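Long-range contacts in copper-transporting ATPase PAA1, chloroplastic (Arabidopsis thaliana, PDB 5LBD), which transports monovalent copper across the plastid envelope at the cost of ATP, this chain being its nucleotide-binding domain: residues L30-S38 / A75-V86; G96-A107 / Y117-V127. The protein carries 2 engineered substitutions. All coordinates share one frame; numbering follows the deposited sequence.

Contact 1: L30-S38 / A75-V86; sequences LMLAAAVES and AVAIVNNKRVTV
Val-36 meets the hairpin with both methyls. Its CG1, anti to the backbone N (chi1 177°), lies 3.9 Å from Ala-75 CB on the first strand. Its CG2 presses on CG1 of Val-84 at 3.6 Å, the side chains crossing at a slant, and nears Val-79 CG2. One turn earlier, Ala-33 CB sits 3.9 Å from Val-86 CG2. Ala-35 CB packs on both methyls of Val-79, with CG1 at 3.7 Å. Leu-32 CD2 touches Val-79 CG1 and Lys-82 CE, the leucine and lysine chains crossing at about a right angle. Replacing Val-36 by an alanine removes both methyls and is likely to open a gap against Ala-75, Val-79 and Val-84. Helix 26-37 lies across one face of the antiparallel sheet of the N-domain; its segment 30-37 runs at 83° to strand segment 82-86. That hairpin closes with a type I' turn from Val-79 to Lys-82, where Lys-82 NZ donates a hydrogen bond to Asn-80 O (2.9 Å). At the other end the Glu-37 chain bends at chi2 (-68°) and brings OE2 3.4 Å from Val-86 CG1. A water donates to both Glu-37 OE2 and Val-86 O. Helix 43-52 packs beside helix 26-37, Ile-48 on Ala-33 and Val-49 on Glu-37.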
loop_
_atom_site.group_PDB
_atom_site.type_symbol
_atom_site.label_atom_id
_atom_site.label_comp_id
_atom_site.label_asym_id
_atom_site.label_seq_id
_atom_site.Cartn_x
_atom_site.Cartn_y
_atom_site.Cartn_z
ATOM N N LEU A 30 6.150 0.301 -2.718
ATOM C CA LEU A 30 6.076 -1.121 -2.396
ATOM C C LEU A 30 6.621 -1.401 -1.000
ATOM O O LEU A 30 6.059 -2.217 -0.245
ATOM C CB LEU A 30 6.834 -1.959 -3.419
ATOM C CG LEU A 30 6.108 -2.147 -4.729
ATOM C CD1 LEU A 30 7.025 -2.822 -5.687
ATOM C CD2 LEU A 30 4.852 -2.969 -4.562
HETATM N N MSE A 31 7.732 -0.787 -0.648
HETATM C CA MSE A 31 8.325 -1.047 0.644
HETATM C C MSE A 31 7.459 -0.473 1.777
HETATM O O MSE A 31 7.318 -1.103 2.792
HETATM C CB MSE A 31 9.753 -0.522 0.649
HETATM C CG MSE A 31 10.648 -1.319 -0.317
HETATM SE SE MSE A 31 12.528 -1.019 -0.093
HETATM C CE MSE A 31 12.419 0.821 -0.095
ATOM N N LEU A 32 6.835 0.689 1.579
ATOM C CA LEU A 32 5.964 1.218 2.623
ATOM C C LEU A 32 4.738 0.339 2.783
ATOM O O LEU A 32 4.315 0.030 3.899
ATOM C CB LEU A 32 5.537 2.639 2.249
ATOM C CG LEU A 32 6.583 3.733 2.340
ATOM C CD1 LEU A 32 6.099 4.957 1.608
ATOM C CD2 LEU A 32 6.913 4.065 3.766
ATOM N N ALA A 33 4.137 -0.053 1.665
ATOM C CA ALA A 33 2.943 -0.906 1.762
ATOM C C ALA A 33 3.281 -2.261 2.382
ATOM O O ALA A 33 2.537 -2.788 3.212
ATOM C CB ALA A 33 2.329 -1.091 0.385
ATOM N N ALA A 34 4.434 -2.821 2.029
ATOM C CA ALA A 34 4.822 -4.087 2.619
ATOM C C ALA A 34 5.014 -3.984 4.123
ATOM O O ALA A 34 4.802 -4.961 4.831
ATOM C CB ALA A 34 6.090 -4.602 1.967
ATOM N N ALA A 35 5.469 -2.838 4.625
ATOM C CA ALA A 35 5.619 -2.682 6.062
ATOM C C ALA A 35 4.270 -2.763 6.767
ATOM O O ALA A 35 4.152 -3.348 7.844
ATOM C CB ALA A 35 6.279 -1.352 6.369
ATOM N N VAL A 36 3.245 -2.183 6.153
ATOM C CA VAL A 36 1.888 -2.314 6.682
ATOM C C VAL A 36 1.433 -3.766 6.626
ATOM O O VAL A 36 0.810 -4.272 7.574
ATOM C CB VAL A 36 0.941 -1.398 5.884
ATOM C CG1 VAL A 36 -0.532 -1.568 6.358
ATOM C CG2 VAL A 36 1.366 0.046 6.021
ATOM N N GLU A 37 1.672 -4.417 5.490
ATOM C CA GLU A 37 1.159 -5.753 5.188
ATOM C C GLU A 37 2.030 -6.888 5.724
ATOM O O GLU A 37 1.668 -8.043 5.518
ATOM C CB GLU A 37 1.003 -5.922 3.671
ATOM C CG GLU A 37 0.013 -4.958 3.044
ATOM C CD GLU A 37 -1.407 -5.209 3.462
ATOM O OE1 GLU A 37 -1.778 -6.366 3.773
ATOM O OE2 GLU A 37 -2.162 -4.230 3.525
ATOM N N SER A 38 3.086 -6.589 6.484
ATOM C CA SER A 38 4.171 -7.551 6.727
ATOM C C SER A 38 3.686 -8.876 7.295
ATOM O O SER A 38 4.213 -9.931 6.922
ATOM C CB SER A 38 5.228 -6.928 7.629
ATOM O OG SER A 38 4.696 -6.592 8.886
ATOM N N ALA A 75 -6.039 -1.557 5.417
ATOM C CA ALA A 75 -5.188 -1.555 6.589
ATOM C C ALA A 75 -4.415 -0.254 6.660
ATOM O O ALA A 75 -4.294 0.483 5.675
ATOM C CB ALA A 75 -4.209 -2.737 6.581
ATOM N N VAL A 76 -3.884 0.019 7.849
ATOM C CA VAL A 76 -3.091 1.214 8.111
ATOM C C VAL A 76 -2.083 0.895 9.206
ATOM O O VAL A 76 -2.343 0.074 10.095
ATOM C CB VAL A 76 -4.013 2.400 8.501
ATOM C CG1 VAL A 76 -4.862 2.056 9.682
ATOM C CG2 VAL A 76 -3.200 3.692 8.758
ATOM N N ALA A 77 -0.915 1.532 9.140
ATOM C CA ALA A 77 0.054 1.473 10.221
ATOM C C ALA A 77 0.890 2.732 10.118
ATOM O O ALA A 77 0.838 3.452 9.118
ATOM C CB ALA A 77 0.912 0.194 10.149
ATOM N N ILE A 78 1.653 3.007 11.151
ATOM C CA ILE A 78 2.641 4.067 11.095
ATOM C C ILE A 78 3.945 3.432 10.661
ATOM O O ILE A 78 4.450 2.521 11.314
ATOM C CB ILE A 78 2.796 4.773 12.438
ATOM C CG1 ILE A 78 1.444 5.309 12.901
ATOM C CG2 ILE A 78 3.839 5.894 12.371
ATOM C CD1 ILE A 78 0.850 6.335 12.004
ATOM N N VAL A 79 4.514 3.951 9.580
ATOM C CA VAL A 79 5.792 3.465 9.078
ATOM C C VAL A 79 6.721 4.656 8.990
ATOM O O VAL A 79 6.415 5.622 8.284
ATOM C CB VAL A 79 5.629 2.785 7.715
ATOM C CG1 VAL A 79 6.958 2.231 7.223
ATOM C CG2 VAL A 79 4.615 1.705 7.801
ATOM N N ASN A 80 7.830 4.594 9.721
ATOM C CA ASN A 80 8.784 5.691 9.788
ATOM C C ASN A 80 8.060 7.026 9.891
ATOM O O ASN A 80 8.267 7.942 9.098
ATOM C CB ASN A 80 9.719 5.660 8.583
ATOM C CG ASN A 80 10.663 4.450 8.599
ATOM O OD1 ASN A 80 10.818 3.775 9.624
ATOM N ND2 ASN A 80 11.307 4.183 7.461
ATOM N N ASN A 81 7.172 7.117 10.880
ATOM C CA ASN A 81 6.477 8.343 11.242
ATOM C C ASN A 81 5.461 8.799 10.203
ATOM O O ASN A 81 5.009 9.951 10.245
ATOM C CB ASN A 81 7.458 9.477 11.523
ATOM C CG ASN A 81 8.254 9.243 12.770
ATOM O OD1 ASN A 81 9.482 9.270 12.756
ATOM N ND2 ASN A 81 7.554 9.009 13.873
ATOM N N LYS A 82 5.071 7.933 9.276
ATOM C CA LYS A 82 4.055 8.269 8.294
ATOM C C LYS A 82 2.854 7.365 8.471
ATOM O O LYS A 82 3.010 6.171 8.722
ATOM C CB LYS A 82 4.607 8.136 6.865
ATOM C CG LYS A 82 5.695 9.127 6.556
ATOM C CD LYS A 82 6.371 8.776 5.245
ATOM C CE LYS A 82 7.422 7.685 5.424
ATOM N NZ LYS A 82 8.549 8.163 6.265
ATOM N N ARG A 83 1.645 7.913 8.269
ATOM C CA ARG A 83 0.433 7.098 8.265
ATOM C C ARG A 83 0.257 6.495 6.878
ATOM O O ARG A 83 -0.102 7.200 5.930
ATOM C CB ARG A 83 -0.796 7.933 8.623
ATOM C CG ARG A 83 -0.636 8.790 9.863
ATOM C CD ARG A 83 -1.964 9.509 10.277
ATOM N NE ARG A 83 -2.437 10.503 9.302
ATOM C CZ ARG A 83 -3.293 10.239 8.314
ATOM N NH1 ARG A 83 -3.793 9.008 8.156
ATOM N NH2 ARG A 83 -3.649 11.217 7.482
ATOM N N VAL A 84 0.478 5.192 6.760
ATOM C CA VAL A 84 0.493 4.508 5.471
ATOM C C VAL A 84 -0.756 3.645 5.405
ATOM O O VAL A 84 -0.951 2.779 6.259
ATOM C CB VAL A 84 1.760 3.666 5.273
ATOM C CG1 VAL A 84 1.685 2.923 3.954
ATOM C CG2 VAL A 84 2.984 4.539 5.307
ATOM N N THR A 85 -1.599 3.881 4.402
ATOM C CA THR A 85 -2.821 3.123 4.205
ATOM C C THR A 85 -2.680 2.261 2.965
ATOM O O THR A 85 -2.068 2.659 1.976
ATOM C CB THR A 85 -4.038 4.020 4.038
ATOM O OG1 THR A 85 -3.770 4.968 3.002
ATOM C CG2 THR A 85 -4.313 4.731 5.333
ATOM N N VAL A 86 -3.292 1.085 3.010
ATOM C CA VAL A 86 -3.302 0.125 1.925
ATOM C C VAL A 86 -4.725 -0.398 1.812
ATOM O O VAL A 86 -5.201 -1.082 2.727
ATOM C CB VAL A 86 -2.345 -1.034 2.166
ATOM C CG1 VAL A 86 -2.350 -1.926 1.011
ATOM C CG2 VAL A 86 -0.927 -0.531 2.462
HETATM O O HOH W 1 -4.848 -4.068 2.991
#

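Contact 2: G96-A107 / Y117-V127; sequences GATGNSLLALAA and YIGVDNTLAAV. Engineered in segment 96-107: Ala-106 (natural residue Glu), Ala-107 (natural residue Glu).
A connecting loop and the short helix 101-107 pack on the hairpin of strands 115-120 and 123-130, with Leu-103 of the helix set against Leu-124 and Val-127. Leu-103 and Leu-124 meet end to end, Leu-103 CD2 lying 3.5 Å from Leu-124 CG. Leu-103 and Val-127 pass alongside, pointing opposite ways, with Leu-103 CG 3.7 Å from Val-127 CG1. The engineered Ala-107 (Glu in nature) places CB against Val-127 CG2. That same methyl lies over one face of the Tyr-117 ring, away from the ring centre. Ala-104 comes to the ring's edge, with its CA 3.3 Å from Tyr-117 OH.

The helix runs nearly parallel to strand segment 123-127 (10°), on the sheet face turned away from helix 26-37. Asn-100 is its N-cap. With CG anti to the backbone N (chi1 -174°), Asn-100 OD1 accepts from Leu-103 N at 3.2 Å and weakly from Leu-102 N. Its CB also touches Leu-124 CD2. From the loop, Thr-98 O comes 3.3 Å from Leu-124 CB on the strand. Gly-96, at positive phi, ends the preceding helix in a Schellman motif. Asn-122 ND2, in the type II' turn, donates to Gly-96 O at 2.8 Å. The bond is nearly straight at the hydrogen (169°), but the donor stands above the carbonyl plane. Ala-97 CA adds a CH...O contact to Asn-122 O.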
loop_
_atom_site.group_PDB
_atom_site.type_symbol
_atom_site.label_atom_id
_atom_site.label_comp_id
_atom_site.label_asym_id
_atom_site.label_seq_id
_atom_site.Cartn_x
_atom_site.Cartn_y
_atom_site.Cartn_z
ATOM N N GLY A 96 -7.716 10.488 4.763
ATOM C CA GLY A 96 -7.207 11.826 4.568
ATOM C C GLY A 96 -6.525 12.085 3.237
ATOM O O GLY A 96 -6.168 13.228 2.981
ATOM N N ALA A 97 -6.423 11.094 2.378
ATOM C CA ALA A 97 -5.798 11.316 1.082
ATOM C C ALA A 97 -6.767 12.026 0.148
ATOM O O ALA A 97 -7.971 11.802 0.183
ATOM C CB ALA A 97 -5.371 9.983 0.486
ATOM N N THR A 98 -6.252 12.878 -0.703
ATOM C CA THR A 98 -7.133 13.510 -1.676
ATOM C C THR A 98 -7.158 12.680 -2.957
ATOM O O THR A 98 -6.143 12.102 -3.360
ATOM C CB THR A 98 -6.710 14.951 -1.934
ATOM O OG1 THR A 98 -5.287 15.050 -1.884
ATOM C CG2 THR A 98 -7.295 15.840 -0.871
ATOM N N GLY A 99 -8.343 12.591 -3.569
ATOM C CA GLY A 99 -8.551 11.724 -4.715
ATOM C C GLY A 99 -7.807 12.183 -5.956
ATOM O O GLY A 99 -7.272 13.291 -6.043
ATOM N N ASN A 100 -7.800 11.295 -6.956
ATOM C CA ASN A 100 -7.114 11.561 -8.229
ATOM C C ASN A 100 -7.764 10.670 -9.288
ATOM O O ASN A 100 -7.386 9.505 -9.433
ATOM C CB ASN A 100 -5.623 11.291 -8.121
ATOM C CG ASN A 100 -4.876 11.693 -9.354
ATOM O OD1 ASN A 100 -5.397 11.620 -10.483
ATOM N ND2 ASN A 100 -3.642 12.146 -9.156
ATOM N N SER A 101 -8.726 11.229 -10.022
ATOM C CA SER A 101 -9.460 10.410 -10.977
ATOM C C SER A 101 -8.518 9.762 -11.985
ATOM O O SER A 101 -8.794 8.653 -12.464
ATOM C CB SER A 101 -10.537 11.245 -11.689
ATOM O OG SER A 101 -9.980 12.260 -12.500
ATOM N N LEU A 102 -7.389 10.411 -12.302
ATOM C CA LEU A 102 -6.495 9.816 -13.286
ATOM C C LEU A 102 -5.821 8.572 -12.747
ATOM O O LEU A 102 -5.538 7.651 -13.517
ATOM C CB LEU A 102 -5.428 10.809 -13.760
ATOM C CG LEU A 102 -5.862 11.879 -14.763
ATOM C CD1 LEU A 102 -4.690 12.707 -15.244
ATOM C CD2 LEU A 102 -6.546 11.288 -15.980
ATOM N N LEU A 103 -5.535 8.520 -11.449
ATOM C CA LEU A 103 -4.906 7.334 -10.901
ATOM C C LEU A 103 -5.794 6.110 -11.083
ATOM O O LEU A 103 -5.328 5.054 -11.529
ATOM C CB LEU A 103 -4.583 7.568 -9.428
ATOM C CG LEU A 103 -3.473 6.719 -8.844
ATOM C CD1 LEU A 103 -2.175 6.823 -9.618
ATOM C CD2 LEU A 103 -3.240 7.139 -7.405
ATOM N N ALA A 104 -7.084 6.240 -10.785
ATOM C CA ALA A 104 -8.015 5.150 -11.044
ATOM C C ALA A 104 -8.055 4.772 -12.526
ATOM O O ALA A 104 -8.022 3.587 -12.878
ATOM C CB ALA A 104 -9.400 5.540 -10.541
ATOM N N LEU A 105 -8.170 5.763 -13.420
ATOM C CA LEU A 105 -8.218 5.446 -14.846
ATOM C C LEU A 105 -6.922 4.814 -15.335
ATOM O O LEU A 105 -6.932 3.985 -16.252
ATOM C CB LEU A 105 -8.516 6.706 -15.662
ATOM C CG LEU A 105 -9.982 6.990 -15.899
ATOM C CD1 LEU A 105 -10.647 7.270 -14.593
ATOM C CD2 LEU A 105 -10.136 8.159 -16.880
ATOM N N ALA A 106 -5.786 5.225 -14.780
ATOM C CA ALA A 106 -4.533 4.627 -15.211
ATOM C C ALA A 106 -4.465 3.159 -14.816
ATOM O O ALA A 106 -3.758 2.382 -15.469
ATOM C CB ALA A 106 -3.356 5.408 -14.629
ATOM N N ALA A 107 -5.235 2.765 -13.803
ATOM C CA ALA A 107 -5.206 1.421 -13.243
ATOM C C ALA A 107 -6.128 0.436 -13.949
ATOM O O ALA A 107 -5.858 -0.766 -13.933
ATOM C CB ALA A 107 -5.591 1.473 -11.764
ATOM N N TYR A 117 -4.981 0.824 -3.396
ATOM C CA TYR A 117 -4.491 2.185 -3.334
ATOM C C TYR A 117 -3.628 2.343 -2.089
ATOM O O TYR A 117 -3.879 1.709 -1.056
ATOM C CB TYR A 117 -5.646 3.187 -3.329
ATOM C CG TYR A 117 -6.387 3.244 -4.664
ATOM C CD1 TYR A 117 -7.340 2.323 -4.977
ATOM C CD2 TYR A 117 -6.035 4.176 -5.623
ATOM C CE1 TYR A 117 -8.002 2.335 -6.207
ATOM C CE2 TYR A 117 -6.710 4.213 -6.856
ATOM C CZ TYR A 117 -7.680 3.273 -7.123
ATOM O OH TYR A 117 -8.352 3.248 -8.316
ATOM N N ILE A 118 -2.661 3.232 -2.191
ATOM C CA ILE A 118 -1.709 3.520 -1.139
ATOM C C ILE A 118 -1.812 4.992 -0.794
ATOM O O ILE A 118 -1.619 5.859 -1.660
ATOM C CB ILE A 118 -0.280 3.185 -1.559
ATOM C CG1 ILE A 118 -0.188 1.768 -2.145
ATOM C CG2 ILE A 118 0.633 3.346 -0.368
ATOM C CD1 ILE A 118 -0.688 0.692 -1.246
ATOM N N GLY A 119 -2.108 5.280 0.473
ATOM C CA GLY A 119 -2.021 6.630 0.986
ATOM C C GLY A 119 -0.816 6.765 1.900
ATOM O O GLY A 119 -0.454 5.826 2.627
ATOM N N VAL A 120 -0.230 7.955 1.899
ATOM C CA VAL A 120 0.861 8.302 2.804
ATOM C C VAL A 120 0.514 9.655 3.390
ATOM O O VAL A 120 0.471 10.654 2.663
ATOM C CB VAL A 120 2.229 8.334 2.108
ATOM C CG1 VAL A 120 3.284 8.604 3.126
ATOM C CG2 VAL A 120 2.492 7.002 1.473
ATOM N N ASP A 121 0.177 9.674 4.679
ATOM C CA ASP A 121 -0.356 10.870 5.326
ATOM C C ASP A 121 -1.538 11.401 4.507
ATOM O O ASP A 121 -2.522 10.675 4.325
ATOM C CB ASP A 121 0.760 11.904 5.525
ATOM C CG ASP A 121 1.773 11.475 6.612
ATOM O OD1 ASP A 121 1.384 10.747 7.562
ATOM O OD2 ASP A 121 2.958 11.866 6.528
ATOM N N ASN A 122 -1.492 12.641 4.013
ATOM C CA ASN A 122 -2.635 13.179 3.288
ATOM C C ASN A 122 -2.482 13.074 1.778
ATOM O O ASN A 122 -3.222 13.728 1.043
ATOM C CB ASN A 122 -2.895 14.612 3.722
ATOM C CG ASN A 122 -3.536 14.678 5.100
ATOM O OD1 ASN A 122 -2.886 15.024 6.085
ATOM N ND2 ASN A 122 -4.815 14.335 5.174
ATOM N N THR A 123 -1.575 12.224 1.301
ATOM C CA THR A 123 -1.279 12.106 -0.121
ATOM C C THR A 123 -1.736 10.757 -0.653
ATOM O O THR A 123 -1.472 9.710 -0.044
ATOM C CB THR A 123 0.212 12.291 -0.369
ATOM O OG1 THR A 123 0.582 13.609 0.033
ATOM C CG2 THR A 123 0.527 12.114 -1.837
ATOM N N LEU A 124 -2.433 10.778 -1.783
ATOM C CA LEU A 124 -2.705 9.537 -2.497
ATOM C C LEU A 124 -1.441 9.244 -3.277
ATOM O O LEU A 124 -1.108 9.957 -4.224
ATOM C CB LEU A 124 -3.915 9.680 -3.412
ATOM C CG LEU A 124 -4.284 8.526 -4.314
ATOM C CD1 LEU A 124 -4.553 7.296 -3.499
ATOM C CD2 LEU A 124 -5.521 8.889 -5.129
ATOM N N ALA A 125 -0.699 8.242 -2.832
ATOM C CA ALA A 125 0.647 8.006 -3.285
ATOM C C ALA A 125 0.733 7.111 -4.511
ATOM O O ALA A 125 1.691 7.254 -5.284
ATOM C CB ALA A 125 1.473 7.380 -2.164
ATOM N N ALA A 126 -0.178 6.153 -4.663
ATOM C CA ALA A 126 0.020 5.143 -5.689
ATOM C C ALA A 126 -1.216 4.279 -5.821
ATOM O O ALA A 126 -2.073 4.217 -4.937
ATOM C CB ALA A 126 1.222 4.256 -5.356
ATOM N N VAL A 127 -1.276 3.569 -6.934
ATOM C CA VAL A 127 -2.202 2.463 -7.090
ATOM C C VAL A 127 -1.343 1.276 -7.506
ATOM O O VAL A 127 -0.381 1.430 -8.265
ATOM C CB VAL A 127 -3.348 2.772 -8.085
ATOM C CG1 VAL A 127 -2.831 3.115 -9.465
ATOM C CG2 VAL A 127 -4.325 1.606 -8.150
#

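Contact 1 and contact 2 have centres 15 Å apart and share one antiparallel sheet. They come in series along the chain: 30-38 / 75-86 is complete before 96-107 / 117-127 begins. Strands 82-87 and 115-120 are neighbours and join the two hairpins. Arg-83 O to Asp-121 N (2.8 Å) and Thr-85 N to Gly-119 O (2.9 Å) are probable hydrogen bonds between them. Helix 26-37 also reaches the second hairpin, where Ile-118 touches Ala-33 and Val-120 touches Leu-32. Helix 101-107 packs on the opposite face. The two contacts thus place helices on opposite faces of the one sheet of the nucleotide-binding domain of this copper pump.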